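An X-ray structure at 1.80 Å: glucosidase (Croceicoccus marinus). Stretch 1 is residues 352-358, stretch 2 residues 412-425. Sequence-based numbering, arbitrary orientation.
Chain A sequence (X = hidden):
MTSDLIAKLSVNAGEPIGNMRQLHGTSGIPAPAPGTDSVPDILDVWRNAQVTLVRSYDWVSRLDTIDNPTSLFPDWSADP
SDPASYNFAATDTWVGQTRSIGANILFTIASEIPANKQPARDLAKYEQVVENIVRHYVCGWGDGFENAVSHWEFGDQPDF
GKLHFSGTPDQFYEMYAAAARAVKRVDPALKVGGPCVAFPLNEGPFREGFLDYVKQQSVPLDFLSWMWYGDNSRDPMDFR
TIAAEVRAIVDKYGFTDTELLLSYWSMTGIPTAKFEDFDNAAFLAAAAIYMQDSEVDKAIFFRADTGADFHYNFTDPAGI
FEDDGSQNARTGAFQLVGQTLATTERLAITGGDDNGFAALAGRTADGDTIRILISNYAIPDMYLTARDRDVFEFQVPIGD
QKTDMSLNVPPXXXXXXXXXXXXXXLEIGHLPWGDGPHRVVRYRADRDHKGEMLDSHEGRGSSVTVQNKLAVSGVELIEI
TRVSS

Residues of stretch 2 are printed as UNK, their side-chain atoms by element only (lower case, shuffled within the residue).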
# COMPACT_ATOMS: atom_id res chain seq x y z
N GLY A 352 9.53 -18.12 13.17
CA GLY A 352 8.19 -17.57 13.06
C GLY A 352 7.25 -18.64 12.56
O GLY A 352 7.63 -19.78 12.29
N ASP A 353 5.98 -18.27 12.43
CA ASP A 353 5.01 -19.22 11.89
C ASP A 353 4.09 -18.50 10.91
O ASP A 353 4.20 -17.29 10.68
CB ASP A 353 4.24 -19.93 13.03
CG ASP A 353 3.35 -19.00 13.82
OD1 ASP A 353 2.72 -18.11 13.22
OD2 ASP A 353 3.26 -19.16 15.06
N ASP A 354 3.16 -19.26 10.31
CA ASP A 354 2.19 -18.69 9.38
C ASP A 354 0.81 -18.53 10.02
O ASP A 354 -0.17 -18.31 9.29
CB ASP A 354 2.11 -19.52 8.09
CG ASP A 354 1.69 -20.95 8.34
OD1 ASP A 354 1.38 -21.30 9.50
OD2 ASP A 354 1.67 -21.75 7.37
N ASN A 355 0.71 -18.61 11.35
CA ASN A 355 -0.53 -18.42 12.10
C ASN A 355 -0.55 -17.11 12.88
O ASN A 355 -1.23 -17.01 13.90
CB ASN A 355 -0.78 -19.57 13.07
CG ASN A 355 -0.30 -20.88 12.56
OD1 ASN A 355 0.70 -21.42 13.04
ND2 ASN A 355 -0.99 -21.42 11.57
N GLY A 356 0.20 -16.12 12.43
CA GLY A 356 0.10 -14.79 13.00
C GLY A 356 1.29 -14.35 13.83
O GLY A 356 1.34 -13.18 14.23
N PHE A 357 2.25 -15.24 14.11
CA PHE A 357 3.49 -14.83 14.78
C PHE A 357 4.54 -14.65 13.69
O PHE A 357 5.33 -15.55 13.39
CB PHE A 357 3.94 -15.81 15.86
CG PHE A 357 5.02 -15.25 16.74
CD1 PHE A 357 4.71 -14.39 17.78
CD2 PHE A 357 6.36 -15.56 16.51
CE1 PHE A 357 5.70 -13.85 18.59
CE2 PHE A 357 7.36 -15.02 17.32
CZ PHE A 357 7.03 -14.16 18.36
N ALA A 358 4.55 -13.46 13.09
CA ALA A 358 5.32 -13.18 11.88
C ALA A 358 6.57 -12.40 12.23
O ALA A 358 6.53 -11.49 13.06
CB ALA A 358 4.47 -12.38 10.89
N UNK A 412 -11.51 -19.83 4.19
CA UNK A 412 -10.83 -19.44 5.40
C UNK A 412 -9.82 -20.50 5.83
O UNK A 412 -10.04 -21.70 5.64
n UNK A 412 -15.94 -15.04 7.95
n UNK A 412 -14.31 -16.53 7.36
c UNK A 412 -12.65 -17.94 6.31
c UNK A 412 -11.84 -19.19 6.51
c UNK A 412 -13.65 -17.82 7.40
c UNK A 412 -15.39 -16.24 8.06
n UNK A 412 -15.93 -17.16 8.86
N UNK A 413 -8.71 -20.04 6.41
CA UNK A 413 -7.65 -20.92 6.91
C UNK A 413 -8.04 -21.40 8.30
O UNK A 413 -7.61 -20.86 9.33
n UNK A 413 -1.99 -19.29 7.25
c UNK A 413 -4.30 -19.48 5.64
c UNK A 413 -6.31 -20.19 6.93
c UNK A 413 -2.92 -18.35 7.35
c UNK A 413 -5.79 -19.79 5.57
n UNK A 413 -4.02 -18.41 6.60
n UNK A 413 -2.76 -17.33 8.18
N UNK A 414 -8.88 -22.44 8.34
CA UNK A 414 -9.50 -22.83 9.60
C UNK A 414 -8.48 -23.38 10.59
O UNK A 414 -8.76 -23.42 11.79
c UNK A 414 -10.61 -23.87 9.36
c UNK A 414 -11.74 -23.27 8.53
c UNK A 414 -10.05 -25.11 8.70
N UNK A 415 -7.31 -23.79 10.12
CA UNK A 415 -6.26 -24.33 10.99
C UNK A 415 -5.25 -23.27 11.43
O UNK A 415 -4.25 -23.61 12.07
c UNK A 415 -6.47 -26.64 9.98
c UNK A 415 -5.54 -25.48 10.29
o UNK A 415 -6.37 -27.22 8.87
o UNK A 415 -7.31 -26.97 10.85
N UNK A 416 -5.50 -22.00 11.13
CA UNK A 416 -4.53 -20.94 11.38
C UNK A 416 -4.71 -20.26 12.72
O UNK A 416 -4.36 -19.08 12.86
c UNK A 416 -4.58 -19.91 10.25
N UNK A 417 -5.25 -20.95 13.73
CA UNK A 417 -5.35 -20.38 15.07
C UNK A 417 -3.96 -20.00 15.58
O UNK A 417 -2.98 -20.69 15.31
c UNK A 417 -6.02 -21.38 16.02
c UNK A 417 -9.24 -21.35 17.93
n UNK A 417 -8.20 -22.15 17.76
n UNK A 417 -10.41 -21.64 17.36
c UNK A 417 -6.88 -21.90 18.35
n UNK A 417 -9.13 -20.25 18.67
c UNK A 417 -6.06 -20.93 17.48
N UNK A 418 -3.88 -18.88 16.30
CA UNK A 418 -2.60 -18.43 16.83
C UNK A 418 -2.04 -19.44 17.82
O UNK A 418 -2.78 -20.13 18.53
o UNK A 418 -1.67 -16.77 18.36
c UNK A 418 -2.76 -17.06 17.51
N UNK A 419 -0.70 -19.56 17.84
CA UNK A 419 -0.06 -20.44 18.81
C UNK A 419 -0.26 -19.94 20.23
O UNK A 419 -0.16 -20.72 21.18
c UNK A 419 2.12 -21.56 19.45
o UNK A 419 1.59 -21.09 17.16
c UNK A 419 1.43 -20.59 18.49
N UNK A 420 -0.56 -18.66 20.39
CA UNK A 420 -0.77 -18.10 21.71
C UNK A 420 0.48 -17.77 22.48
O UNK A 420 0.44 -17.73 23.71
N UNK A 421 1.61 -17.53 21.79
CA UNK A 421 2.81 -17.06 22.47
C UNK A 421 2.52 -15.84 23.33
O UNK A 421 1.77 -14.94 22.94
c UNK A 421 5.38 -19.92 19.08
o UNK A 421 5.86 -20.95 18.31
c UNK A 421 3.90 -16.69 21.46
c UNK A 421 4.41 -17.83 20.63
c UNK A 421 4.35 -17.78 19.24
c UNK A 421 4.98 -18.95 21.22
c UNK A 421 5.47 -19.99 20.45
c UNK A 421 4.83 -18.82 18.46
N UNK A 422 3.14 -15.81 24.50
CA UNK A 422 3.12 -14.65 25.38
C UNK A 422 4.43 -13.89 25.34
O UNK A 422 4.53 -12.82 25.96
c UNK A 422 2.80 -15.09 26.81
o UNK A 422 3.85 -15.88 27.34
N UNK A 423 5.43 -14.40 24.64
CA UNK A 423 6.70 -13.72 24.54
C UNK A 423 7.62 -14.47 23.60
O UNK A 423 7.23 -15.45 22.97
N UNK A 424 8.86 -13.99 23.53
CA UNK A 424 9.83 -14.54 22.59
C UNK A 424 11.22 -14.42 23.19
O UNK A 424 11.48 -13.58 24.06
c UNK A 424 11.24 -9.77 21.57
c UNK A 424 9.90 -10.03 21.73
c UNK A 424 9.78 -13.80 21.23
o UNK A 424 11.72 -8.48 21.69
c UNK A 424 10.29 -12.38 21.33
c UNK A 424 12.12 -10.80 21.29
c UNK A 424 9.43 -11.32 21.62
c UNK A 424 11.64 -12.09 21.17
N UNK A 425 12.11 -15.27 22.72
CA UNK A 425 13.53 -15.02 22.88
C UNK A 425 14.15 -15.09 21.49
O UNK A 425 13.70 -15.86 20.65
c UNK A 425 14.07 -17.43 23.38
o UNK A 425 15.59 -15.64 23.98
c UNK A 425 14.21 -15.99 23.86
O HOH W 1 1.01 -17.78 16.43
O HOH W 2 4.36 -21.24 16.20
O HOH W 3 -3.87 -16.53 14.09

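Position 412 carries three carbons, a nitrogen, and a carbon bearing two more nitrogens, and stays clear of stretch 1: Arg412. Position 413 has the same atoms, but its CA-to-CB bond points toward stretch 1, and both terminal nitrogens approach the carbonyl of Asp354. This is Arg413: NH1 and NH2 donate to Asp354 O at 2.9 and 3.0 Å, a fork suited to a guanidinium edge, whose two nitrogens can meet one carbonyl oxygen.

At 414 one carbon carries two others: Val414, exposed and out of reach. Position 415 shows two carbons, the second with two oxygens, leading away from the contact; a carboxylate suits this exposed place, and it is Asp415. A single carbon at 416 makes Ala416. It closes a type I turn, its N bonded to Arg413 O at 3.0 Å; Asn355 ND2 lies 3.6 Å from Ala416 CA and 4.1 Å from Ala416 CB.

Position 417 again has three carbons, a nitrogen, and a carbon with two nitrogens. Arg417 has its CA-to-CB bond directed away, and its backbone makes the approach, with Arg417 O 3.3 Å from Asn355 CB. Position 418 has one carbon and one oxygen, so it is Ser418. Its OG accepts from the backbone N of position 420 at 3.0 Å, bracing the loop, while Ser418 CA makes a CA-H...O contact of 3.5 Å with Asn355 O.

At 419 one carbon carries an oxygen and a carbon: Thr419, whose hydroxyl suits a polar corner, sharing water 2 with Asp353 OD2. Position 420 has no side-chain atoms; its backbone angles would jam a CB against the preceding carbonyl, which calls for Gly420. At 421 a carbon leads to a six-carbon ring with one oxygen, packed on Phe357. In Tyr421, the ring sets its edge toward the Phe357 face, centroids 4.9 Å apart, while the hydroxyl reaches water.

Position 422, one carbon and one oxygen, is Ser422, its hydroxyl bonded elsewhere in the structure. Position 423 lacks a side chain and is Gly423. At 424 one carbon leads to a six-carbon ring bearing one oxygen: Tyr424, with CB 4.0 Å from Phe357 CZ at the ring edge. Position 425, with an oxygen and a carbon on one carbon, is Thr425, beyond reach.

The contact combines a direct guanidinium fork, an aromatic pair and bridging waters. Asp353 OD1 accepts from Asn355 N and Phe357 N, shaping its own loop; Asp353 OD2 receives water 2, which also bonds Thr419 OG1 and Tyr421 OH. Water 3 donates to Asn355 O and Ala416 O, linking the backbones.

Stretch 2, residues 412-425: RRVDARSTGYSGYT
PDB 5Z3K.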